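Local coordinates for uncharacterized protein, cytosolic disulfide reductase DsbM (Pseudomonas aeruginosa PAO1, PDB 5HFI) that probably works as a cytosolic disulfide reductase of the DsbA-like thioredoxin family and is caught here in a mixed disulfide with glutathione, at residues P15-L27 / H65-F77. Numbering follows the deposited sequence.
Sequences PLCGWCYGASPLL and HDLRIAQLTGQPF. With GSH (glutathione), chain B.
The thioredoxin-type CxxC motif, C17-G18-W19-C20, opens helix 18-22, and W19 and Y21 of that helix meet helix 65-73 and the loop after it. C17 sits at the N-cap with its SG disulfide-bonded to SG2 of glutathione (2.0 Å). The indole of W19 is sandwiched: CA1 of glutathione lies over one face, 3.6 Å from CG, while I69 CG1 stands over the middle of the six-membered ring on the opposite face, a CH-pi contact 3.9 Å from the centroid. L72 CD2 meets the edge of the indole at CZ3 and CH2, and W19 NE1 lies over the face of H65 in an edge-to-face pair, planes at 60°. Helix 65-73 thus lines the side of W19 facing away from glutathione. I69 also packs against two glycines, its CD1 coming 3.3 Å from C of G18 and its CG2 3.6 Å from CA of G22. Farther along, Y21 extends with CG anti to its backbone N (chi1 178°), which carries the ring out to the loop; its edge meets the face of F77 in a T-shaped pair, planes at 85°, and Y124 stacks on Y21. The phenol OH donates to P76 O at 2.6 Å, in the carbonyl plane and on a lone pair.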
loop_
_atom_site.group_PDB
_atom_site.type_symbol
_atom_site.label_atom_id
_atom_site.label_comp_id
_atom_site.label_asym_id
_atom_site.label_seq_id
_atom_site.Cartn_x
_atom_site.Cartn_y
_atom_site.Cartn_z
ATOM N N PRO A 15 -1.294 0.400 -3.863
ATOM C CA PRO A 15 -1.670 1.674 -3.229
ATOM C C PRO A 15 -3.091 2.128 -3.531
ATOM O O PRO A 15 -3.653 2.895 -2.740
ATOM C CB PRO A 15 -0.638 2.672 -3.778
ATOM C CG PRO A 15 0.458 1.840 -4.359
ATOM C CD PRO A 15 -0.165 0.556 -4.796
ATOM N N LEU A 16 -3.697 1.678 -4.629
ATOM C CA LEU A 16 -5.050 2.088 -4.985
ATOM C C LEU A 16 -6.100 1.047 -4.615
ATOM O O LEU A 16 -7.255 1.164 -5.041
ATOM C CB LEU A 16 -5.128 2.410 -6.477
ATOM C CG LEU A 16 -4.365 3.683 -6.862
ATOM C CD1 LEU A 16 -4.073 3.728 -8.347
ATOM C CD2 LEU A 16 -5.137 4.916 -6.448
ATOM N N CYS A 17 -5.724 0.035 -3.839
ATOM C CA CYS A 17 -6.657 -0.976 -3.363
ATOM C C CYS A 17 -7.258 -0.508 -2.043
ATOM O O CYS A 17 -6.531 -0.300 -1.065
ATOM C CB CYS A 17 -5.954 -2.319 -3.192
ATOM S SG CYS A 17 -6.970 -3.577 -2.398
ATOM N N GLY A 18 -8.581 -0.327 -2.023
ATOM C CA GLY A 18 -9.230 0.159 -0.815
ATOM C C GLY A 18 -9.031 -0.764 0.372
ATOM O O GLY A 18 -8.867 -0.308 1.507
ATOM N N TRP A 19 -9.038 -2.074 0.131
ATOM C CA TRP A 19 -8.861 -3.007 1.236
ATOM C C TRP A 19 -7.440 -2.970 1.781
ATOM O O TRP A 19 -7.230 -3.251 2.965
ATOM C CB TRP A 19 -9.250 -4.417 0.800
ATOM C CG TRP A 19 -10.728 -4.603 0.791
ATOM C CD1 TRP A 19 -11.533 -4.749 -0.300
ATOM C CD2 TRP A 19 -11.589 -4.631 1.934
ATOM N NE1 TRP A 19 -12.843 -4.880 0.094
ATOM C CE2 TRP A 19 -12.903 -4.811 1.462
ATOM C CE3 TRP A 19 -11.374 -4.528 3.313
ATOM C CZ2 TRP A 19 -13.999 -4.890 2.318
ATOM C CZ3 TRP A 19 -12.465 -4.606 4.162
ATOM C CH2 TRP A 19 -13.760 -4.786 3.662
ATOM N N CYS A 20 -6.455 -2.622 0.949
ATOM C CA CYS A 20 -5.111 -2.406 1.475
ATOM C C CYS A 20 -5.087 -1.219 2.427
ATOM O O CYS A 20 -4.434 -1.269 3.474
ATOM C CB CYS A 20 -4.116 -2.205 0.335
ATOM S SG CYS A 20 -3.754 -3.725 -0.563
ATOM N N TYR A 21 -5.809 -0.149 2.084
ATOM C CA TYR A 21 -5.950 0.972 3.004
ATOM C C TYR A 21 -6.667 0.541 4.278
ATOM O O TYR A 21 -6.306 0.972 5.379
ATOM C CB TYR A 21 -6.694 2.115 2.315
ATOM C CG TYR A 21 -6.938 3.323 3.192
ATOM C CD1 TYR A 21 -5.884 3.986 3.807
ATOM C CD2 TYR A 21 -8.223 3.814 3.385
ATOM C CE1 TYR A 21 -6.105 5.097 4.601
ATOM C CE2 TYR A 21 -8.454 4.923 4.177
ATOM C CZ TYR A 21 -7.391 5.560 4.783
ATOM O OH TYR A 21 -7.619 6.667 5.570
ATOM N N GLY A 22 -7.674 -0.325 4.148
ATOM C CA GLY A 22 -8.313 -0.881 5.327
ATOM C C GLY A 22 -7.361 -1.685 6.188
ATOM O O GLY A 22 -7.546 -1.777 7.404
ATOM N N ALA A 23 -6.326 -2.262 5.582
ATOM C CA ALA A 23 -5.326 -3.033 6.305
ATOM C C ALA A 23 -4.118 -2.205 6.723
ATOM O O ALA A 23 -3.170 -2.761 7.282
ATOM C CB ALA A 23 -4.858 -4.219 5.456
ATOM N N SER A 24 -4.114 -0.897 6.461
ATOM C CA SER A 24 -2.983 -0.075 6.872
ATOM C C SER A 24 -2.677 -0.190 8.365
ATOM O O SER A 24 -1.485 -0.227 8.715
ATOM C CB SER A 24 -3.232 1.387 6.477
ATOM O OG SER A 24 -2.054 2.168 6.642
ATOM N N PRO A 25 -3.656 -0.255 9.273
ATOM C CA PRO A 25 -3.286 -0.462 10.684
ATOM C C PRO A 25 -2.623 -1.804 10.937
ATOM O O PRO A 25 -1.842 -1.928 11.890
ATOM C CB PRO A 25 -4.624 -0.331 11.432
ATOM C CG PRO A 25 -5.544 0.334 10.485
ATOM C CD PRO A 25 -5.112 -0.080 9.128
ATOM N N LEU A 26 -2.901 -2.815 10.109
ATOM C CA LEU A 26 -2.242 -4.105 10.281
ATOM C C LEU A 26 -0.775 -4.036 9.872
ATOM O O LEU A 26 0.087 -4.635 10.525
ATOM C CB LEU A 26 -2.966 -5.180 9.472
ATOM C CG LEU A 26 -4.465 -5.329 9.728
ATOM C CD1 LEU A 26 -5.001 -6.569 9.031
ATOM C CD2 LEU A 26 -4.760 -5.377 11.218
ATOM N N LEU A 27 -0.472 -3.323 8.784
ATOM C CA LEU A 27 0.926 -3.128 8.412
ATOM C C LEU A 27 1.661 -2.306 9.464
ATOM O O LEU A 27 2.810 -2.610 9.807
ATOM C CB LEU A 27 1.021 -2.457 7.042
ATOM C CG LEU A 27 2.436 -2.152 6.549
ATOM C CD1 LEU A 27 3.262 -3.431 6.472
ATOM C CD2 LEU A 27 2.389 -1.457 5.198
ATOM N N HIS A 65 -17.375 -0.117 -1.835
ATOM C CA HIS A 65 -16.435 -0.732 -0.909
ATOM C C HIS A 65 -16.010 0.251 0.174
ATOM O O HIS A 65 -15.970 -0.106 1.355
ATOM C CB HIS A 65 -15.215 -1.250 -1.671
ATOM C CG HIS A 65 -15.404 -2.613 -2.262
ATOM N ND1 HIS A 65 -14.424 -3.247 -2.995
ATOM C CD2 HIS A 65 -16.456 -3.464 -2.224
ATOM C CE1 HIS A 65 -14.866 -4.428 -3.386
ATOM N NE2 HIS A 65 -16.095 -4.586 -2.932
ATOM N N ASP A 66 -15.740 1.505 -0.206
ATOM C CA ASP A 66 -15.058 2.440 0.689
ATOM C C ASP A 66 -15.807 2.626 2.006
ATOM O O ASP A 66 -15.219 2.492 3.088
ATOM C CB ASP A 66 -14.860 3.784 -0.012
ATOM C CG ASP A 66 -13.827 3.714 -1.122
ATOM O OD1 ASP A 66 -13.756 4.664 -1.929
ATOM O OD2 ASP A 66 -13.089 2.708 -1.191
ATOM N N LEU A 67 -17.102 2.949 1.946
ATOM C CA LEU A 67 -17.845 3.118 3.190
ATOM C C LEU A 67 -17.976 1.802 3.942
ATOM O O LEU A 67 -18.078 1.804 5.175
ATOM C CB LEU A 67 -19.221 3.725 2.922
ATOM C CG LEU A 67 -19.216 5.255 2.895
ATOM C CD1 LEU A 67 -20.630 5.803 2.828
ATOM C CD2 LEU A 67 -18.492 5.796 4.120
ATOM N N ARG A 68 -17.962 0.673 3.227
ATOM C CA ARG A 68 -17.934 -0.623 3.897
ATOM C C ARG A 68 -16.585 -0.863 4.565
ATOM O O ARG A 68 -16.523 -1.420 5.666
ATOM C CB ARG A 68 -18.252 -1.745 2.904
ATOM C CG ARG A 68 -19.738 -2.032 2.740
ATOM C CD ARG A 68 -20.213 -3.052 3.768
ATOM N NE ARG A 68 -19.992 -4.405 3.282
ATOM C CZ ARG A 68 -20.564 -5.487 3.798
ATOM N NH1 ARG A 68 -20.301 -6.683 3.284
ATOM N NH2 ARG A 68 -21.400 -5.373 4.827
ATOM N N ILE A 69 -15.494 -0.449 3.915
ATOM C CA ILE A 69 -14.179 -0.522 4.545
ATOM C C ILE A 69 -14.140 0.339 5.800
ATOM O O ILE A 69 -13.567 -0.054 6.823
ATOM C CB ILE A 69 -13.085 -0.108 3.543
ATOM C CG1 ILE A 69 -13.225 -0.909 2.245
ATOM C CG2 ILE A 69 -11.705 -0.261 4.169
ATOM C CD1 ILE A 69 -12.240 -0.516 1.169
ATOM N N ALA A 70 -14.745 1.529 5.741
ATOM C CA ALA A 70 -14.771 2.400 6.912
ATOM C C ALA A 70 -15.551 1.764 8.055
ATOM O O ALA A 70 -15.128 1.831 9.217
ATOM C CB ALA A 70 -15.365 3.759 6.543
ATOM N N GLN A 71 -16.687 1.135 7.746
ATOM C CA GLN A 71 -17.471 0.459 8.775
ATOM C C GLN A 71 -16.684 -0.679 9.414
ATOM O O GLN A 71 -16.733 -0.872 10.633
ATOM C CB GLN A 71 -18.777 -0.072 8.179
ATOM C CG GLN A 71 -19.755 1.000 7.723
ATOM C CD GLN A 71 -21.038 0.416 7.159
ATOM O OE1 GLN A 71 -21.006 -0.468 6.301
ATOM N NE2 GLN A 71 -22.176 0.911 7.634
ATOM N N LEU A 72 -15.943 -1.439 8.607
ATOM C CA LEU A 72 -15.257 -2.621 9.116
ATOM C C LEU A 72 -13.964 -2.267 9.842
ATOM O O LEU A 72 -13.648 -2.867 10.875
ATOM C CB LEU A 72 -14.963 -3.588 7.968
ATOM C CG LEU A 72 -14.293 -4.926 8.307
ATOM C CD1 LEU A 72 -14.916 -5.580 9.535
ATOM C CD2 LEU A 72 -14.331 -5.861 7.116
ATOM N N THR A 73 -13.201 -1.309 9.320
ATOM C CA THR A 73 -11.861 -1.031 9.819
ATOM C C THR A 73 -11.742 0.277 10.588
ATOM O O THR A 73 -10.712 0.498 11.235
ATOM C CB THR A 73 -10.854 -1.003 8.659
ATOM O OG1 THR A 73 -11.155 0.096 7.787
ATOM C CG2 THR A 73 -10.922 -2.298 7.870
ATOM N N GLY A 74 -12.746 1.146 10.532
ATOM C CA GLY A 74 -12.609 2.463 11.120
ATOM C C GLY A 74 -11.690 3.403 10.373
ATOM O O GLY A 74 -11.426 4.505 10.862
ATOM N N GLN A 75 -11.192 3.005 9.206
ATOM C CA GLN A 75 -10.300 3.868 8.449
ATOM C C GLN A 75 -11.070 5.065 7.894
ATOM O O GLN A 75 -12.201 4.912 7.420
ATOM C CB GLN A 75 -9.638 3.090 7.312
ATOM C CG GLN A 75 -8.482 2.196 7.755
ATOM C CD GLN A 75 -7.241 2.986 8.139
ATOM O OE1 GLN A 75 -6.343 3.187 7.321
ATOM N NE2 GLN A 75 -7.179 3.427 9.390
ATOM N N PRO A 76 -10.495 6.263 7.948
ATOM C CA PRO A 76 -11.222 7.464 7.529
ATOM C C PRO A 76 -11.109 7.755 6.041
ATOM O O PRO A 76 -10.088 7.511 5.395
ATOM C CB PRO A 76 -10.537 8.570 8.343
ATOM C CG PRO A 76 -9.125 8.099 8.452
ATOM C CD PRO A 76 -9.194 6.591 8.560
ATOM N N PHE A 77 -12.192 8.310 5.503
ATOM C CA PHE A 77 -12.248 8.767 4.123
ATOM C C PHE A 77 -12.694 10.223 4.123
ATOM O O PHE A 77 -13.669 10.573 4.796
ATOM C CB PHE A 77 -13.198 7.902 3.288
ATOM C CG PHE A 77 -12.745 6.473 3.130
ATOM C CD1 PHE A 77 -12.112 6.055 1.971
ATOM C CD2 PHE A 77 -12.958 5.545 4.140
ATOM C CE1 PHE A 77 -11.697 4.745 1.818
ATOM C CE2 PHE A 77 -12.542 4.233 3.997
ATOM C CZ PHE A 77 -11.912 3.833 2.833
HETATM N N1 GSH B . -9.880 -8.396 1.465
HETATM C CA1 GSH B . -11.227 -8.180 0.967
HETATM C C1 GSH B . -12.195 -9.140 1.653
HETATM O O11 GSH B . -13.101 -9.703 0.982
HETATM O O12 GSH B . -12.088 -9.370 2.887
HETATM C CB1 GSH B . -11.252 -8.418 -0.541
HETATM C CG1 GSH B . -9.916 -7.974 -1.128
HETATM C CD1 GSH B . -10.107 -7.471 -2.557
HETATM O OE1 GSH B . -11.095 -7.737 -3.157
HETATM N N2 GSH B . -9.074 -6.660 -3.173
HETATM C CA2 GSH B . -9.240 -6.181 -4.532
HETATM C C2 GSH B . -8.713 -7.261 -5.477
HETATM O O2 GSH B . -7.571 -7.583 -5.433
HETATM C CB2 GSH B . -8.453 -4.884 -4.733
HETATM S SG2 GSH B . -8.730 -3.718 -3.362
HETATM N N3 GSH B . -9.610 -7.905 -6.420
HETATM C CA3 GSH B . -9.114 -8.938 -7.312
HETATM C C3 GSH B . -8.117 -8.336 -8.299
HETATM O O31 GSH B . -7.010 -8.902 -8.497
HETATM O O32 GSH B . -8.404 -7.276 -8.912
#